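Long-range contacts in CRISPR protein (Archaeoglobus fulgidus, PDB 4MJK), which is a Cas5-family CRISPR protein, probably a subunit of the type I-A Cascade complex that binds CRISPR RNA in archaeal immunity: residues 2-7 against 135-140; 8-13 against 155-160; 74-79 against 126-131; 139-144 against 160-165; 199-204 against 226-231. One frame throughout, in Å; residues are numbered along the deposited sequence.

Contact 1 (2-7 against 135-140); sequences IGYLVD and KEEAVE
Tyr4 reaches from the strand into the bend of the 135-140 loop, and its ring and hydroxyl carry most of the contact. Its CG is anti to the carbonyl carbon (chi1 -57°), which starts the ring off beside the backbone N. Val139 lies over one face of that ring: CG1 sits above the rim rather than the centre, 4.1 Å from Tyr4 CZ, and the two side chains cross obliquely. The phenol oxygen ends among backbone atoms of the loop, with Tyr4 OH 3.2 Å from Val139 O and 3.8 Å from Ala138 N. A water extends its reach, lying 3.2 Å from Tyr4 OH and donating a hydrogen bond of 2.6 Å to Glu137 OE2. Glu137 is thereby tied to the tyrosine through solvent, and its CB lies near the hydroxyl. Ile2, one strand repeat earlier, meets the loop differently: its CG2 methyl rests on the peptide joining Glu136 and Glu137, 3.6 Å from Glu136 O. Polar and apolar contacts are thus mixed. Strand 2-10 runs inside the main antiparallel sheet between strands 127-134 and 157-170; the loop leaves the end of 127-134 and passes over Tyr4 toward helix 141-144, whose Leu144 also packs on this tyrosine.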
# COMPACT_ATOMS: atom_id res chain seq x y z
N ILE A 2 10.55 -26.11 19.82
CA ILE A 2 10.11 -26.29 18.45
C ILE A 2 10.11 -24.94 17.76
O ILE A 2 9.75 -23.93 18.36
CB ILE A 2 8.72 -26.96 18.39
CG1 ILE A 2 8.37 -27.31 16.94
CG2 ILE A 2 7.67 -26.09 19.01
CD1 ILE A 2 9.24 -28.43 16.37
N GLY A 3 10.54 -24.93 16.50
CA GLY A 3 10.59 -23.70 15.73
C GLY A 3 9.59 -23.76 14.58
O GLY A 3 9.27 -24.83 14.06
N TYR A 4 9.10 -22.59 14.19
CA TYR A 4 8.28 -22.46 12.99
C TYR A 4 8.88 -21.37 12.13
O TYR A 4 9.16 -20.28 12.63
CB TYR A 4 6.86 -22.06 13.36
CG TYR A 4 6.18 -23.00 14.32
CD1 TYR A 4 6.38 -22.91 15.68
CD2 TYR A 4 5.33 -24.00 13.85
CE1 TYR A 4 5.76 -23.78 16.56
CE2 TYR A 4 4.70 -24.86 14.72
CZ TYR A 4 4.92 -24.75 16.07
OH TYR A 4 4.28 -25.62 16.94
N LEU A 5 9.07 -21.67 10.85
CA LEU A 5 9.42 -20.68 9.84
C LEU A 5 8.19 -20.41 8.99
O LEU A 5 7.63 -21.32 8.36
CB LEU A 5 10.53 -21.21 8.95
CG LEU A 5 11.82 -21.53 9.68
CD1 LEU A 5 12.70 -22.36 8.77
CD2 LEU A 5 12.53 -20.24 10.10
N VAL A 6 7.74 -19.16 8.98
CA VAL A 6 6.51 -18.80 8.29
C VAL A 6 6.80 -17.69 7.27
O VAL A 6 7.22 -16.58 7.65
CB VAL A 6 5.46 -18.31 9.28
CG1 VAL A 6 4.11 -18.11 8.58
CG2 VAL A 6 5.34 -19.29 10.47
N ASP A 7 6.59 -17.99 6.00
CA ASP A 7 6.77 -17.02 4.92
C ASP A 7 5.43 -16.36 4.60
O ASP A 7 4.43 -17.02 4.29
CB ASP A 7 7.33 -17.69 3.66
CG ASP A 7 8.81 -18.03 3.77
OD1 ASP A 7 9.42 -17.78 4.84
OD2 ASP A 7 9.38 -18.56 2.79
N LYS A 135 8.59 -23.14 23.69
CA LYS A 135 9.09 -24.12 24.65
C LYS A 135 8.51 -25.50 24.34
O LYS A 135 9.18 -26.52 24.55
CB LYS A 135 8.73 -23.70 26.07
CG LYS A 135 9.69 -24.19 27.14
CD LYS A 135 9.29 -23.61 28.49
CE LYS A 135 8.76 -22.20 28.32
NZ LYS A 135 8.22 -21.65 29.59
N GLU A 136 7.28 -25.53 23.84
CA GLU A 136 6.70 -26.75 23.27
C GLU A 136 5.77 -26.42 22.12
O GLU A 136 5.56 -25.26 21.81
CB GLU A 136 5.94 -27.55 24.32
CG GLU A 136 4.67 -26.88 24.78
CD GLU A 136 4.86 -26.15 26.08
OE1 GLU A 136 5.52 -26.71 26.99
OE2 GLU A 136 4.35 -25.01 26.21
N GLU A 137 5.21 -27.45 21.49
CA GLU A 137 4.27 -27.23 20.39
C GLU A 137 3.09 -26.37 20.84
O GLU A 137 2.16 -26.87 21.48
CB GLU A 137 3.79 -28.56 19.81
CG GLU A 137 4.88 -29.34 19.08
CD GLU A 137 4.42 -30.72 18.63
OE1 GLU A 137 4.82 -31.72 19.27
OE2 GLU A 137 3.67 -30.80 17.63
N ALA A 138 3.13 -25.08 20.52
CA ALA A 138 2.12 -24.15 21.01
C ALA A 138 1.01 -23.86 20.01
O ALA A 138 -0.00 -23.25 20.37
CB ALA A 138 2.78 -22.84 21.46
N VAL A 139 1.18 -24.28 18.77
CA VAL A 139 0.15 -24.04 17.77
C VAL A 139 0.17 -25.07 16.64
O VAL A 139 1.23 -25.43 16.13
CB VAL A 139 0.26 -22.61 17.17
CG1 VAL A 139 1.66 -22.38 16.61
CG2 VAL A 139 -0.80 -22.38 16.11
N GLU A 140 -1.02 -25.54 16.28
CA GLU A 140 -1.17 -26.43 15.13
C GLU A 140 -0.56 -25.77 13.90
O GLU A 140 -0.82 -24.60 13.60
CB GLU A 140 -2.65 -26.75 14.88
CG GLU A 140 -3.34 -27.52 15.99
CD GLU A 140 -3.76 -26.63 17.16
OE1 GLU A 140 -2.92 -26.34 18.04
OE2 GLU A 140 -4.95 -26.23 17.20
O HOH W 1 2.83 -28.50 16.70

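Contact 2 (8-13 against 155-160); sequences VEFVWG and SRVAVV
The Phe10 ring carries the CG1 methyl of Val157 over one face, a CH-pi contact with CG1 3.6 Å from the ring centroid and shifted toward the rim near CD2. One face of the Trp12 indole has a water above its rim, and the Trp12 ring of the second subunit meets this indole. Phe10 and Val157 are a non-hydrogen-bonded pair in an antiparallel ladder joining strands 2-10 and 157-170, the middle of the main sheet of this Cas5-family protein. Val8 lies on the same face as Phe10 and presses CG1 against Val157 CB at 3.5 Å, tighter than usual for two carbons. Between these pairs, Glu9 and Ala158 exchange two backbone hydrogen bonds, and Val160 crosses the Glu9 side chain at about a right angle, its CG1 near Glu9 CB. Beyond the ladder, Val11 N still bonds to Arg156 O, 3.2 Å away and almost perfectly straight at 179°. That same Arg156 O accepts a second bond from the water, 2.9 Å away, which also donates to Gly13 O and accepts from Trp12 N.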
# COMPACT_ATOMS: atom_id res chain seq x y z
N VAL A 8 5.41 -15.03 4.67
CA VAL A 8 4.16 -14.30 4.53
C VAL A 8 4.28 -13.29 3.39
O VAL A 8 5.20 -12.49 3.34
CB VAL A 8 3.80 -13.56 5.83
CG1 VAL A 8 2.47 -12.82 5.66
CG2 VAL A 8 3.70 -14.54 6.99
N GLU A 9 3.34 -13.38 2.45
CA GLU A 9 3.27 -12.45 1.34
C GLU A 9 2.24 -11.37 1.64
O GLU A 9 1.12 -11.68 2.03
CB GLU A 9 2.88 -13.24 0.08
CG GLU A 9 2.66 -12.44 -1.17
CD GLU A 9 2.23 -13.33 -2.32
OE1 GLU A 9 1.08 -13.19 -2.79
OE2 GLU A 9 3.04 -14.20 -2.74
N PHE A 10 2.61 -10.11 1.47
CA PHE A 10 1.71 -8.99 1.78
C PHE A 10 1.16 -8.45 0.47
O PHE A 10 1.87 -8.43 -0.53
CB PHE A 10 2.46 -7.85 2.53
CG PHE A 10 2.78 -8.17 3.97
CD1 PHE A 10 3.73 -9.13 4.29
CD2 PHE A 10 2.12 -7.51 5.01
CE1 PHE A 10 4.02 -9.43 5.61
CE2 PHE A 10 2.39 -7.81 6.33
CZ PHE A 10 3.35 -8.78 6.64
N VAL A 11 -0.09 -8.03 0.47
CA VAL A 11 -0.66 -7.32 -0.67
C VAL A 11 0.06 -5.99 -0.89
O VAL A 11 0.46 -5.69 -2.02
CB VAL A 11 -2.19 -7.10 -0.50
CG1 VAL A 11 -2.78 -6.25 -1.65
CG2 VAL A 11 -2.91 -8.45 -0.40
N TRP A 12 0.23 -5.19 0.17
CA TRP A 12 0.79 -3.83 0.01
C TRP A 12 1.66 -3.34 1.18
O TRP A 12 2.46 -2.42 1.00
CB TRP A 12 -0.34 -2.80 -0.17
CG TRP A 12 -1.24 -2.72 1.04
CD1 TRP A 12 -2.37 -3.45 1.28
CD2 TRP A 12 -1.05 -1.89 2.20
NE1 TRP A 12 -2.90 -3.11 2.50
CE2 TRP A 12 -2.11 -2.16 3.08
CE3 TRP A 12 -0.10 -0.93 2.56
CZ2 TRP A 12 -2.24 -1.51 4.32
CZ3 TRP A 12 -0.23 -0.29 3.79
CH2 TRP A 12 -1.29 -0.58 4.65
N GLY A 13 1.48 -3.92 2.36
CA GLY A 13 2.07 -3.35 3.57
C GLY A 13 1.16 -3.59 4.75
O GLY A 13 0.37 -4.53 4.73
N SER A 155 -4.66 -4.77 6.24
CA SER A 155 -3.30 -5.33 6.13
C SER A 155 -3.33 -6.80 5.73
O SER A 155 -2.91 -7.67 6.48
CB SER A 155 -2.55 -5.18 7.47
OG SER A 155 -2.58 -3.83 7.92
N ARG A 156 -3.83 -7.07 4.52
CA ARG A 156 -4.12 -8.42 4.07
C ARG A 156 -2.85 -9.17 3.68
O ARG A 156 -1.95 -8.60 3.05
CB ARG A 156 -5.08 -8.38 2.88
CG ARG A 156 -6.44 -7.77 3.19
CD ARG A 156 -7.27 -8.70 4.09
NE ARG A 156 -7.42 -10.02 3.46
CZ ARG A 156 -8.22 -10.98 3.91
NH1 ARG A 156 -8.97 -10.79 4.99
NH2 ARG A 156 -8.28 -12.15 3.26
N VAL A 157 -2.77 -10.44 4.05
CA VAL A 157 -1.63 -11.26 3.65
C VAL A 157 -2.08 -12.66 3.23
O VAL A 157 -3.24 -13.05 3.44
CB VAL A 157 -0.60 -11.43 4.80
CG1 VAL A 157 -0.16 -10.07 5.33
CG2 VAL A 157 -1.17 -12.28 5.93
N ALA A 158 -1.15 -13.40 2.62
CA ALA A 158 -1.28 -14.84 2.42
C ALA A 158 -0.01 -15.54 2.91
O ALA A 158 1.11 -15.19 2.52
CB ALA A 158 -1.52 -15.17 0.94
N VAL A 159 -0.18 -16.55 3.76
CA VAL A 159 0.95 -17.38 4.15
C VAL A 159 1.29 -18.31 2.98
O VAL A 159 0.42 -19.03 2.48
CB VAL A 159 0.63 -18.23 5.39
CG1 VAL A 159 1.80 -19.14 5.74
CG2 VAL A 159 0.27 -17.31 6.59
N VAL A 160 2.55 -18.30 2.54
CA VAL A 160 2.95 -19.08 1.38
C VAL A 160 3.86 -20.26 1.71
O VAL A 160 4.12 -21.09 0.86
CB VAL A 160 3.60 -18.22 0.25
CG1 VAL A 160 2.59 -17.19 -0.30
CG2 VAL A 160 4.89 -17.55 0.73
O HOH W 2 -1.00 -5.90 2.87

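Contact 3 (74-79 against 126-131); sequences LNCTPL and PKIRWF
The backbone of Leu74 meets that of Lys127 through one nearly straight hydrogen bond, Leu74 N to Lys127 O at 3.0 Å, where the chain leaves strand 66-73, the edge of the main antiparallel sheet, for strand 76-80 of a smaller one. Next along, a side chain takes over from the backbone: Asn75 OD1 accepts a hydrogen bond from Lys127 N at 2.8 Å, in the carbonyl plane and on a lone pair. Its amide ND2 is held by Ala125 O and Asn122 OD1, which fixes the rotation of the group. An alanine here would probably leave Lys127 N without this acceptor and Ala125 O and Asn122 OD1 without the amide donor, loosening the hold on the start of strand 127-134. Cys76 packs CB against Pro126 CB at 3.6 Å, its sulfur lying near Lys127 O. Leu74 crosses Arg129 at about a right angle. The guanidinium is steered by a salt bridge from Arg129 NE to Asp7, and Leu74 CD2 sits over the centre of one guanidinium face, 3.9 Å from Arg129 CZ.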
# COMPACT_ATOMS: atom_id res chain seq x y z
N LEU A 74 12.41 -10.85 2.68
CA LEU A 74 12.98 -11.74 1.67
C LEU A 74 13.21 -10.99 0.37
O LEU A 74 14.12 -11.31 -0.38
CB LEU A 74 12.05 -12.94 1.43
CG LEU A 74 11.79 -13.78 2.70
CD1 LEU A 74 10.76 -14.89 2.48
CD2 LEU A 74 13.09 -14.35 3.21
N ASN A 75 12.39 -9.98 0.09
CA ASN A 75 12.46 -9.33 -1.21
C ASN A 75 11.90 -7.91 -1.20
O ASN A 75 11.45 -7.41 -2.22
CB ASN A 75 11.68 -10.14 -2.24
CG ASN A 75 10.19 -10.07 -1.99
OD1 ASN A 75 9.76 -9.74 -0.88
ND2 ASN A 75 9.39 -10.33 -3.02
N CYS A 76 11.91 -7.26 -0.04
CA CYS A 76 11.24 -5.98 0.05
C CYS A 76 11.91 -5.06 1.05
O CYS A 76 12.76 -5.48 1.85
CB CYS A 76 9.75 -6.17 0.40
SG CYS A 76 9.43 -6.90 2.04
N THR A 77 11.53 -3.79 0.97
CA THR A 77 12.07 -2.77 1.85
C THR A 77 10.88 -1.90 2.32
O THR A 77 10.01 -1.53 1.53
CB THR A 77 13.16 -1.94 1.11
OG1 THR A 77 13.98 -1.22 2.06
CG2 THR A 77 12.53 -0.97 0.16
N PRO A 78 10.81 -1.61 3.63
CA PRO A 78 9.65 -0.85 4.13
C PRO A 78 9.73 0.62 3.78
O PRO A 78 10.81 1.20 3.68
CB PRO A 78 9.76 -1.01 5.65
CG PRO A 78 10.82 -2.11 5.88
CD PRO A 78 11.73 -2.03 4.70
N LEU A 79 8.57 1.24 3.57
CA LEU A 79 8.54 2.67 3.31
C LEU A 79 7.47 3.22 4.23
O LEU A 79 6.29 3.07 3.96
CB LEU A 79 8.21 2.93 1.83
CG LEU A 79 8.10 4.39 1.40
CD1 LEU A 79 9.45 5.09 1.51
CD2 LEU A 79 7.55 4.51 -0.04
N PRO A 126 5.54 -8.38 -1.94
CA PRO A 126 6.55 -8.31 -0.87
C PRO A 126 6.35 -9.41 0.18
O PRO A 126 5.21 -9.67 0.59
CB PRO A 126 6.30 -6.93 -0.25
CG PRO A 126 4.90 -6.58 -0.64
CD PRO A 126 4.64 -7.22 -1.96
N LYS A 127 7.44 -10.03 0.61
CA LYS A 127 7.39 -11.15 1.53
C LYS A 127 8.30 -10.94 2.73
O LYS A 127 9.40 -10.41 2.60
CB LYS A 127 7.79 -12.44 0.82
CG LYS A 127 6.75 -12.96 -0.16
CD LYS A 127 7.14 -14.34 -0.70
CE LYS A 127 8.45 -14.27 -1.47
NZ LYS A 127 9.08 -15.62 -1.66
N ILE A 128 7.84 -11.39 3.90
CA ILE A 128 8.63 -11.38 5.13
C ILE A 128 8.61 -12.78 5.73
O ILE A 128 7.57 -13.45 5.70
CB ILE A 128 8.05 -10.37 6.17
CG1 ILE A 128 8.13 -8.94 5.62
CG2 ILE A 128 8.81 -10.50 7.51
CD1 ILE A 128 7.49 -7.90 6.52
N ARG A 129 9.75 -13.25 6.25
CA ARG A 129 9.81 -14.54 6.93
C ARG A 129 9.93 -14.35 8.45
O ARG A 129 10.80 -13.60 8.92
CB ARG A 129 10.99 -15.38 6.42
CG ARG A 129 11.13 -16.74 7.14
CD ARG A 129 12.23 -17.63 6.52
NE ARG A 129 11.96 -17.90 5.10
CZ ARG A 129 12.90 -18.14 4.19
NH1 ARG A 129 14.17 -18.16 4.55
NH2 ARG A 129 12.56 -18.36 2.93
N TRP A 130 9.06 -15.03 9.20
CA TRP A 130 9.16 -15.06 10.65
C TRP A 130 9.74 -16.39 11.12
O TRP A 130 9.48 -17.44 10.52
CB TRP A 130 7.80 -14.86 11.32
CG TRP A 130 7.43 -13.43 11.58
CD1 TRP A 130 7.66 -12.71 12.72
CD2 TRP A 130 6.76 -12.54 10.67
NE1 TRP A 130 7.16 -11.42 12.58
CE2 TRP A 130 6.61 -11.30 11.33
CE3 TRP A 130 6.28 -12.68 9.37
CZ2 TRP A 130 6.00 -10.19 10.72
CZ3 TRP A 130 5.65 -11.58 8.77
CH2 TRP A 130 5.53 -10.35 9.44
N PHE A 131 10.53 -16.33 12.19
CA PHE A 131 11.11 -17.52 12.80
C PHE A 131 10.73 -17.40 14.27
O PHE A 131 11.23 -16.51 14.98
CB PHE A 131 12.64 -17.51 12.59
CG PHE A 131 13.36 -18.76 13.08
CD1 PHE A 131 12.67 -19.83 13.61
CD2 PHE A 131 14.74 -18.84 12.98
CE1 PHE A 131 13.35 -20.97 14.06
CE2 PHE A 131 15.43 -19.99 13.42
CZ PHE A 131 14.72 -21.04 13.96

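Contact 4 (139-144 against 160-165); sequences VEEKIL and VDVKKV
Glu141 and Leu144, one turn apart on a short helix, close on Val162 from neighbouring positions: Val162 CG1 lies 3.7 Å from Glu141 CG and also 3.7 Å from Leu144 CD1. Leu144 crosses the valine at about a right angle, whereas the Glu141 chain slides past it in the opposite direction. Glu141 is extended, with CG anti to the backbone N (chi1 -167°) and the carboxylate carried on to Lys164. There Glu141 OE1 stands 3.6 Å from Lys164 NZ, a long salt bridge, and the lysine CE methylene packs closer to that oxygen at 3.4 Å. The lysine chain bends at chi3, and its ammonium has a second, weak and distant partner in Glu137. A leucine in place of Glu141 would probably leave Lys164 without this carboxylate, the weak pairing with Glu137 apart. Farther out, a classic beta bulge places Val160 and Asp161 both opposite Asp7. The helix, itself weakly bonded, lies against strand 157-170 and its neighbour 2-10, where Leu144 reaches Tyr4, while Ile143 packs on helix 33-46.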
# COMPACT_ATOMS: atom_id res chain seq x y z
N VAL A 139 1.18 -24.28 18.77
CA VAL A 139 0.15 -24.04 17.77
C VAL A 139 0.17 -25.07 16.64
O VAL A 139 1.23 -25.43 16.13
CB VAL A 139 0.26 -22.61 17.17
CG1 VAL A 139 1.66 -22.38 16.61
CG2 VAL A 139 -0.80 -22.38 16.11
N GLU A 140 -1.02 -25.54 16.28
CA GLU A 140 -1.17 -26.43 15.13
C GLU A 140 -0.56 -25.77 13.90
O GLU A 140 -0.82 -24.60 13.60
CB GLU A 140 -2.65 -26.75 14.88
CG GLU A 140 -3.34 -27.52 15.99
CD GLU A 140 -3.76 -26.63 17.16
OE1 GLU A 140 -2.92 -26.34 18.04
OE2 GLU A 140 -4.95 -26.23 17.20
N GLU A 141 0.24 -26.54 13.17
CA GLU A 141 0.88 -26.03 11.97
C GLU A 141 -0.17 -25.56 10.96
O GLU A 141 -0.00 -24.53 10.30
CB GLU A 141 1.76 -27.12 11.36
CG GLU A 141 2.70 -26.64 10.28
CD GLU A 141 3.69 -27.71 9.86
OE1 GLU A 141 3.78 -28.75 10.56
OE2 GLU A 141 4.38 -27.50 8.83
N LYS A 142 -1.27 -26.30 10.86
CA LYS A 142 -2.33 -25.94 9.93
C LYS A 142 -2.88 -24.54 10.21
O LYS A 142 -3.25 -23.83 9.29
CB LYS A 142 -3.47 -26.96 9.96
CG LYS A 142 -4.48 -26.77 11.08
CD LYS A 142 -5.52 -27.89 11.09
CE LYS A 142 -6.32 -27.93 12.40
NZ LYS A 142 -7.28 -26.79 12.54
N ILE A 143 -2.93 -24.16 11.48
CA ILE A 143 -3.50 -22.87 11.87
C ILE A 143 -2.69 -21.71 11.32
O ILE A 143 -3.24 -20.69 10.91
CB ILE A 143 -3.58 -22.70 13.41
CG1 ILE A 143 -4.39 -23.84 14.05
CG2 ILE A 143 -4.19 -21.35 13.77
CD1 ILE A 143 -5.74 -24.06 13.40
N LEU A 144 -1.37 -21.87 11.32
CA LEU A 144 -0.47 -20.85 10.80
C LEU A 144 -0.84 -20.50 9.37
O LEU A 144 -0.79 -19.33 8.98
CB LEU A 144 1.00 -21.29 10.92
CG LEU A 144 1.54 -21.42 12.35
CD1 LEU A 144 2.95 -22.03 12.38
CD2 LEU A 144 1.53 -20.08 13.07
N VAL A 160 2.55 -18.30 2.54
CA VAL A 160 2.95 -19.08 1.38
C VAL A 160 3.86 -20.26 1.71
O VAL A 160 4.12 -21.09 0.86
CB VAL A 160 3.60 -18.22 0.25
CG1 VAL A 160 2.59 -17.19 -0.30
CG2 VAL A 160 4.89 -17.55 0.73
N ASP A 161 4.34 -20.33 2.94
CA ASP A 161 5.04 -21.53 3.39
C ASP A 161 5.13 -21.53 4.90
O ASP A 161 5.26 -20.46 5.52
CB ASP A 161 6.44 -21.65 2.78
CG ASP A 161 6.95 -23.10 2.70
OD1 ASP A 161 6.21 -24.05 3.07
OD2 ASP A 161 8.09 -23.29 2.24
N VAL A 162 5.01 -22.72 5.48
CA VAL A 162 5.18 -22.94 6.89
C VAL A 162 6.05 -24.18 7.04
O VAL A 162 5.82 -25.18 6.37
CB VAL A 162 3.85 -23.21 7.62
CG1 VAL A 162 4.09 -23.40 9.12
CG2 VAL A 162 2.82 -22.09 7.36
N LYS A 163 7.04 -24.11 7.92
CA LYS A 163 7.87 -25.27 8.21
C LYS A 163 8.09 -25.38 9.71
O LYS A 163 8.53 -24.42 10.37
CB LYS A 163 9.20 -25.15 7.46
CG LYS A 163 10.07 -26.39 7.49
CD LYS A 163 11.39 -26.13 6.75
CE LYS A 163 12.40 -27.27 6.95
NZ LYS A 163 11.90 -28.58 6.44
N LYS A 164 7.74 -26.54 10.27
CA LYS A 164 8.03 -26.84 11.66
C LYS A 164 9.43 -27.46 11.71
O LYS A 164 9.74 -28.38 10.95
CB LYS A 164 6.98 -27.80 12.22
CG LYS A 164 6.99 -27.94 13.74
CD LYS A 164 5.89 -28.89 14.20
CE LYS A 164 4.51 -28.36 13.82
NZ LYS A 164 3.38 -29.31 14.11
N VAL A 165 10.29 -26.93 12.58
CA VAL A 165 11.68 -27.38 12.62
C VAL A 165 12.14 -27.68 14.04
O VAL A 165 11.66 -27.08 15.00
CB VAL A 165 12.64 -26.33 12.03
CG1 VAL A 165 12.42 -26.18 10.53
CG2 VAL A 165 12.48 -24.99 12.74

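Contact 5 (199-204 against 226-231); sequences EVYLNP and VLYRIP
Tyr201 pushes the edge of its ring toward the face of Tyr228, an offset edge-to-face pair with centroids 5.6 Å apart and planes at 72°. The touching rim is CD1 and CE1, and CE1 also lies 3.8 Å from Tyr228 CB. Farther along that edge, the CG2 methyl of Ile230 comes to 3.6 Å from Tyr201 OH. The hydroxyl in turn donates to Glu199 OE2 at 2.5 Å, on the anti side of the carboxylate, and Ile230 CD1 packs against Glu199 CB. At the other end Val226 is the bump: its CG1, between the backbone N and the carbonyl carbon (chi1 58°), enters the hollow where the chain turns, touching Asn203 CA and, at 4.0 Å, Pro204 CD. On the reverse face Val200 CG2 meets Leu227 CD1. Four backbone hydrogen bonds, two each in the Glu199-Tyr228 and Tyr201-Val226 pairs, join these antiparallel strands. Strand 225-231 lies between 196-202 and 180-181 in a small sheet; Tyr201 packs on Pro33 of helix 33-46, and Ile230 on Trp71 of strand 66-73.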
# COMPACT_ATOMS: atom_id res chain seq x y z
N GLU A 199 14.21 -0.43 16.61
CA GLU A 199 12.78 -0.21 16.70
C GLU A 199 12.29 -0.70 18.05
O GLU A 199 12.75 -1.73 18.53
CB GLU A 199 12.08 -0.94 15.54
CG GLU A 199 10.58 -0.66 15.41
CD GLU A 199 10.17 -0.56 13.95
OE1 GLU A 199 10.37 0.52 13.35
OE2 GLU A 199 9.68 -1.58 13.40
N VAL A 200 11.40 0.06 18.69
CA VAL A 200 10.90 -0.33 20.01
C VAL A 200 9.48 -0.84 19.92
O VAL A 200 8.60 -0.15 19.38
CB VAL A 200 10.93 0.85 21.02
CG1 VAL A 200 10.38 0.40 22.38
CG2 VAL A 200 12.37 1.38 21.15
N TYR A 201 9.25 -2.05 20.44
CA TYR A 201 7.95 -2.73 20.35
C TYR A 201 7.42 -3.05 21.74
O TYR A 201 8.17 -3.05 22.71
CB TYR A 201 8.11 -4.08 19.64
CG TYR A 201 8.66 -4.03 18.22
CD1 TYR A 201 9.88 -4.61 17.91
CD2 TYR A 201 7.96 -3.40 17.20
CE1 TYR A 201 10.39 -4.57 16.62
CE2 TYR A 201 8.46 -3.35 15.91
CZ TYR A 201 9.68 -3.94 15.62
OH TYR A 201 10.19 -3.89 14.34
N LEU A 202 6.12 -3.36 21.83
CA LEU A 202 5.60 -4.06 23.00
C LEU A 202 6.30 -5.42 23.17
O LEU A 202 6.53 -6.16 22.19
CB LEU A 202 4.08 -4.23 22.92
CG LEU A 202 3.24 -2.94 22.87
CD1 LEU A 202 1.75 -3.23 22.68
CD2 LEU A 202 3.48 -2.08 24.12
N ASN A 203 6.66 -5.75 24.40
CA ASN A 203 7.39 -6.97 24.70
C ASN A 203 6.51 -8.20 24.47
O ASN A 203 5.44 -8.32 25.06
CB ASN A 203 7.91 -6.90 26.15
CG ASN A 203 8.77 -8.10 26.53
OD1 ASN A 203 9.09 -8.95 25.71
ND2 ASN A 203 9.15 -8.15 27.80
N PRO A 204 6.94 -9.12 23.58
CA PRO A 204 6.05 -10.26 23.33
C PRO A 204 6.26 -11.39 24.33
O PRO A 204 5.51 -12.36 24.33
CB PRO A 204 6.49 -10.73 21.94
CG PRO A 204 7.97 -10.41 21.90
CD PRO A 204 8.12 -9.12 22.70
N VAL A 226 10.41 -3.56 24.41
CA VAL A 226 11.69 -4.18 24.11
C VAL A 226 12.33 -3.50 22.89
O VAL A 226 11.64 -3.17 21.92
CB VAL A 226 11.54 -5.70 23.84
CG1 VAL A 226 10.57 -5.94 22.69
CG2 VAL A 226 12.87 -6.33 23.52
N LEU A 227 13.63 -3.27 22.95
CA LEU A 227 14.38 -2.71 21.84
C LEU A 227 14.86 -3.83 20.93
O LEU A 227 15.45 -4.79 21.41
CB LEU A 227 15.58 -1.93 22.38
CG LEU A 227 16.52 -1.36 21.32
CD1 LEU A 227 15.83 -0.30 20.48
CD2 LEU A 227 17.80 -0.82 21.96
N TYR A 228 14.59 -3.73 19.62
CA TYR A 228 15.06 -4.72 18.64
C TYR A 228 15.99 -4.08 17.64
O TYR A 228 15.82 -2.90 17.30
CB TYR A 228 13.88 -5.28 17.83
CG TYR A 228 13.35 -6.62 18.28
CD1 TYR A 228 12.74 -6.76 19.51
CD2 TYR A 228 13.45 -7.75 17.47
CE1 TYR A 228 12.24 -7.98 19.94
CE2 TYR A 228 12.94 -8.98 17.87
CZ TYR A 228 12.34 -9.09 19.11
OH TYR A 228 11.85 -10.31 19.54
N ARG A 229 16.94 -4.85 17.14
CA ARG A 229 17.65 -4.49 15.92
C ARG A 229 16.92 -5.21 14.79
O ARG A 229 16.50 -6.34 14.97
CB ARG A 229 19.12 -4.91 15.97
CG ARG A 229 19.92 -4.25 17.08
CD ARG A 229 19.93 -2.72 17.00
NE ARG A 229 20.52 -2.17 15.77
CZ ARG A 229 21.80 -1.79 15.66
NH1 ARG A 229 22.63 -1.92 16.68
NH2 ARG A 229 22.24 -1.28 14.52
N ILE A 230 16.72 -4.52 13.67
CA ILE A 230 15.93 -5.06 12.57
C ILE A 230 16.68 -4.87 11.27
O ILE A 230 17.27 -3.81 11.03
CB ILE A 230 14.53 -4.36 12.45
CG1 ILE A 230 14.69 -2.84 12.44
CG2 ILE A 230 13.63 -4.77 13.63
CD1 ILE A 230 13.42 -2.06 12.13
N PRO A 231 16.67 -5.90 10.41
CA PRO A 231 17.40 -5.75 9.14
C PRO A 231 16.55 -5.02 8.09
O PRO A 231 15.32 -5.21 8.03
CB PRO A 231 17.63 -7.20 8.72
CG PRO A 231 16.41 -7.93 9.24
CD PRO A 231 16.07 -7.24 10.55

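How the contacts relate
Contacts 1, 2 and 4 gather round strands 2-10 and 157-170, neighbours in the main sheet. Contact 2 is the ladder between them, whereas contacts 1 and 4 lay the loop and short helix of 135-144 against that pair, sharing Val139 and Glu140. Contact 3 joins on the other flank, through strand 127-134 and the Asp7-Arg129 salt bridge. Contact 5 stands apart in a smaller sheet, touching none of the others; it is the most buried, relying on paired backbone bonds and aromatic packing. Contacts 1 and 4, which like 2 and 3 are partly buried, depend on side chains, a water bridge in one and a long salt bridge in the other, while contact 3 mixes backbone and amide bonding.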